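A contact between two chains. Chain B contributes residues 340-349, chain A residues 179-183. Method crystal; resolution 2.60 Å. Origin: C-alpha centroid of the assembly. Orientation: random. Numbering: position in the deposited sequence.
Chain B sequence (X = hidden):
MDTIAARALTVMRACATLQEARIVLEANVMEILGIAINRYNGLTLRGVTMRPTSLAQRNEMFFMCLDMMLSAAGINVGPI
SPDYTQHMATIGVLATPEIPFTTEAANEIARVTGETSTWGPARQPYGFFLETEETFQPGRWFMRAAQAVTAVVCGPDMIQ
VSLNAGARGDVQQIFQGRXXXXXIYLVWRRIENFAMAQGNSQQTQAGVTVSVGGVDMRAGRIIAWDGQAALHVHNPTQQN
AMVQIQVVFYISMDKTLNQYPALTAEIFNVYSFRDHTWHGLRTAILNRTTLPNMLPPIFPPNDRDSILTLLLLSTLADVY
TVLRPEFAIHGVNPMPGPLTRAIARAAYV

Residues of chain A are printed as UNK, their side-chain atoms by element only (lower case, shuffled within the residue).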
# COMPACT_ATOMS: atom_id res chain seq x y z
N THR B 340 11.79 24.79 -7.96
CA THR B 340 11.94 23.68 -8.87
C THR B 340 12.37 22.44 -8.13
O THR B 340 12.75 22.50 -6.94
CB THR B 340 13.03 24.02 -9.90
OG1 THR B 340 14.26 24.34 -9.21
CG2 THR B 340 12.60 25.22 -10.74
N ARG B 341 12.39 21.33 -8.85
CA ARG B 341 12.80 20.08 -8.24
C ARG B 341 14.26 20.17 -7.78
O ARG B 341 14.61 19.71 -6.69
CB ARG B 341 12.60 18.95 -9.22
CG ARG B 341 12.98 17.62 -8.68
CD ARG B 341 12.62 16.53 -9.67
NE ARG B 341 13.24 15.24 -9.34
CZ ARG B 341 12.77 14.08 -9.77
NH1 ARG B 341 11.67 14.06 -10.54
NH2 ARG B 341 13.40 12.94 -9.47
N ALA B 342 15.08 20.86 -8.57
CA ALA B 342 16.51 21.03 -8.26
C ALA B 342 16.71 21.77 -6.94
O ALA B 342 17.52 21.38 -6.08
CB ALA B 342 17.19 21.76 -9.40
N ILE B 343 15.93 22.83 -6.77
CA ILE B 343 15.99 23.63 -5.56
C ILE B 343 15.48 22.83 -4.34
O ILE B 343 16.06 22.91 -3.24
CB ILE B 343 15.17 24.92 -5.74
CG1 ILE B 343 15.82 25.80 -6.81
CG2 ILE B 343 15.08 25.66 -4.44
CD1 ILE B 343 15.01 27.02 -7.18
N ALA B 344 14.40 22.08 -4.54
CA ALA B 344 13.83 21.25 -3.49
C ALA B 344 14.86 20.22 -3.04
O ALA B 344 15.16 20.12 -1.84
CB ALA B 344 12.55 20.54 -3.99
N ARG B 345 15.43 19.50 -4.01
CA ARG B 345 16.42 18.46 -3.73
C ARG B 345 17.62 18.99 -2.95
O ARG B 345 18.09 18.33 -2.01
CB ARG B 345 16.89 17.81 -5.03
CG ARG B 345 18.25 17.13 -4.93
CD ARG B 345 18.19 15.67 -5.35
NE ARG B 345 19.42 14.94 -5.05
CZ ARG B 345 20.01 14.87 -3.84
NH1 ARG B 345 19.51 15.49 -2.75
NH2 ARG B 345 21.09 14.09 -3.69
N ALA B 346 18.08 20.19 -3.29
CA ALA B 346 19.22 20.78 -2.62
C ALA B 346 18.99 21.11 -1.15
O ALA B 346 19.94 21.28 -0.39
CB ALA B 346 19.63 22.03 -3.34
N ALA B 347 17.73 21.25 -0.78
CA ALA B 347 17.38 21.62 0.59
C ALA B 347 17.51 20.49 1.57
O ALA B 347 17.52 20.73 2.78
CB ALA B 347 16.00 22.18 0.63
N TYR B 348 17.63 19.26 1.05
CA TYR B 348 17.73 18.08 1.90
C TYR B 348 19.16 17.75 2.29
O TYR B 348 19.56 16.57 2.38
CB TYR B 348 17.05 16.91 1.23
CG TYR B 348 15.55 17.04 1.23
CD1 TYR B 348 14.90 17.89 0.32
CD2 TYR B 348 14.77 16.34 2.16
CE1 TYR B 348 13.51 18.03 0.32
CE2 TYR B 348 13.39 16.46 2.19
CZ TYR B 348 12.77 17.31 1.26
OH TYR B 348 11.41 17.41 1.26
N VAL B 349 19.89 18.81 2.62
CA VAL B 349 21.29 18.77 3.00
C VAL B 349 22.10 18.33 1.77
O VAL B 349 23.15 18.97 1.55
CB VAL B 349 21.51 17.89 4.29
CG1 VAL B 349 22.97 17.42 4.43
CG2 VAL B 349 21.08 18.69 5.53
OXT VAL B 349 21.65 17.47 0.96
N UNK A 179 18.69 7.00 -12.48
CA UNK A 179 17.70 7.48 -11.50
C UNK A 179 18.23 8.81 -10.97
O UNK A 179 19.12 9.43 -11.59
n UNK A 179 16.59 4.87 -11.96
c UNK A 179 17.53 6.48 -10.35
o UNK A 179 17.81 4.06 -10.24
c UNK A 179 17.31 5.02 -10.85
N UNK A 180 17.70 9.28 -9.85
CA UNK A 180 18.20 10.55 -9.36
C UNK A 180 17.93 10.38 -7.89
O UNK A 180 17.13 11.09 -7.29
o UNK A 180 18.79 13.27 -8.83
c UNK A 180 17.75 13.08 -9.54
o UNK A 180 16.96 14.00 -9.84
c UNK A 180 17.40 11.68 -10.04
N UNK A 181 18.61 9.40 -7.29
CA UNK A 181 18.44 9.09 -5.88
C UNK A 181 18.90 10.14 -4.91
O UNK A 181 19.72 10.97 -5.24
c UNK A 181 19.72 8.62 -7.86
c UNK A 181 19.24 7.79 -5.74
c UNK A 181 20.36 8.02 -6.62
N UNK A 182 18.26 10.13 -3.75
CA UNK A 182 18.57 11.03 -2.67
C UNK A 182 19.28 10.17 -1.64
O UNK A 182 20.13 10.65 -0.89
c UNK A 182 15.73 14.18 -0.68
c UNK A 182 16.66 12.69 -2.90
c UNK A 182 17.28 11.59 -2.07
s UNK A 182 15.16 13.35 -2.19
N UNK A 183 18.90 8.90 -1.58
CA UNK A 183 19.53 7.99 -0.66
C UNK A 183 19.38 6.58 -1.24
O UNK A 183 18.39 6.30 -1.92
s UNK A 183 21.06 9.01 2.08
c UNK A 183 18.91 8.10 0.71
c UNK A 183 21.35 8.74 3.76
c UNK A 183 19.85 7.72 1.81

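Position 179 carries four side-chain atoms: two carbons in line, the second bearing one oxygen and one nitrogen. None touches the chain B stretch. A carbon flanked by O and N is a primary amide one carbon removed from CA, which identifies A:Asn179. CB of A:Asn179 lies 7.7 Å from NH2 of B:Arg341, the nearest approach of the side chain, and no surface is covered here.

Position 180 also has four side-chain atoms, but the second carbon bears two oxygens, a carboxylate. CA-to-CB points toward chain B, and the carboxylate approaches two arginines of the helix. The short chain ending in two oxygens makes this A:Asp180. Its OD2 lies 3.7 Å from NH2 of B:Arg341, a long salt bridge; its OD1 lies 4.2 Å from NE of B:Arg345, near the plane of that guanidinium at its edge but beyond salt-bridge range.

Position 181 has three side-chain carbons, one at bonding distance from the backbone N. They touch nothing on chain B, while the backbone O nears B:Arg345. The chain closes into a five-membered ring, as in A:Pro181. CA-to-CB points away from chain B, and the nearest approach of its ring is CG of A:Pro181, 6.8 Å from NH2 of B:Arg345. O of A:Pro181 is 3.7 Å from NH2 of B:Arg345, too loose to be scored as a hydrogen bond.

Position 182 shows three carbons and a sulfur in an unbranched chain, the sulfur third. The end carbon sits over the B:Tyr348 ring, and a carbon nearer the backbone over one face of the B:Arg345 guanidinium. This is A:Met182. CA-to-CB points sideways, yet chi values of -78°, -179° and 67° bring the end nearer to chain B. Its CE reaches 3.4 Å from CG of B:Tyr348 and lies 3.9 Å from the ring centroid, 30° off the normal, a CH-pi contact. CG of A:Met182 lies 4.0 Å from NH1 of B:Arg345.

Position 183 has the same composition and order and touches nothing on the chain B stretch; it is A:Met183. The nearest approach of its side chain is SD of A:Met183, 7.7 Å from NH2 of B:Arg345.

The contact therefore combines a loose polar part with a close apolar one. B:Arg341 and B:Arg345, four residues apart, both direct CA-to-CB toward chain A, so their guanidinium groups can approach the same carboxylate. No hydrogen bond crosses between the stretches. A:Met182, with 85 Å² covered, makes the largest contribution to the 283 Å² buried.

Chain A (179-183) NDPMM
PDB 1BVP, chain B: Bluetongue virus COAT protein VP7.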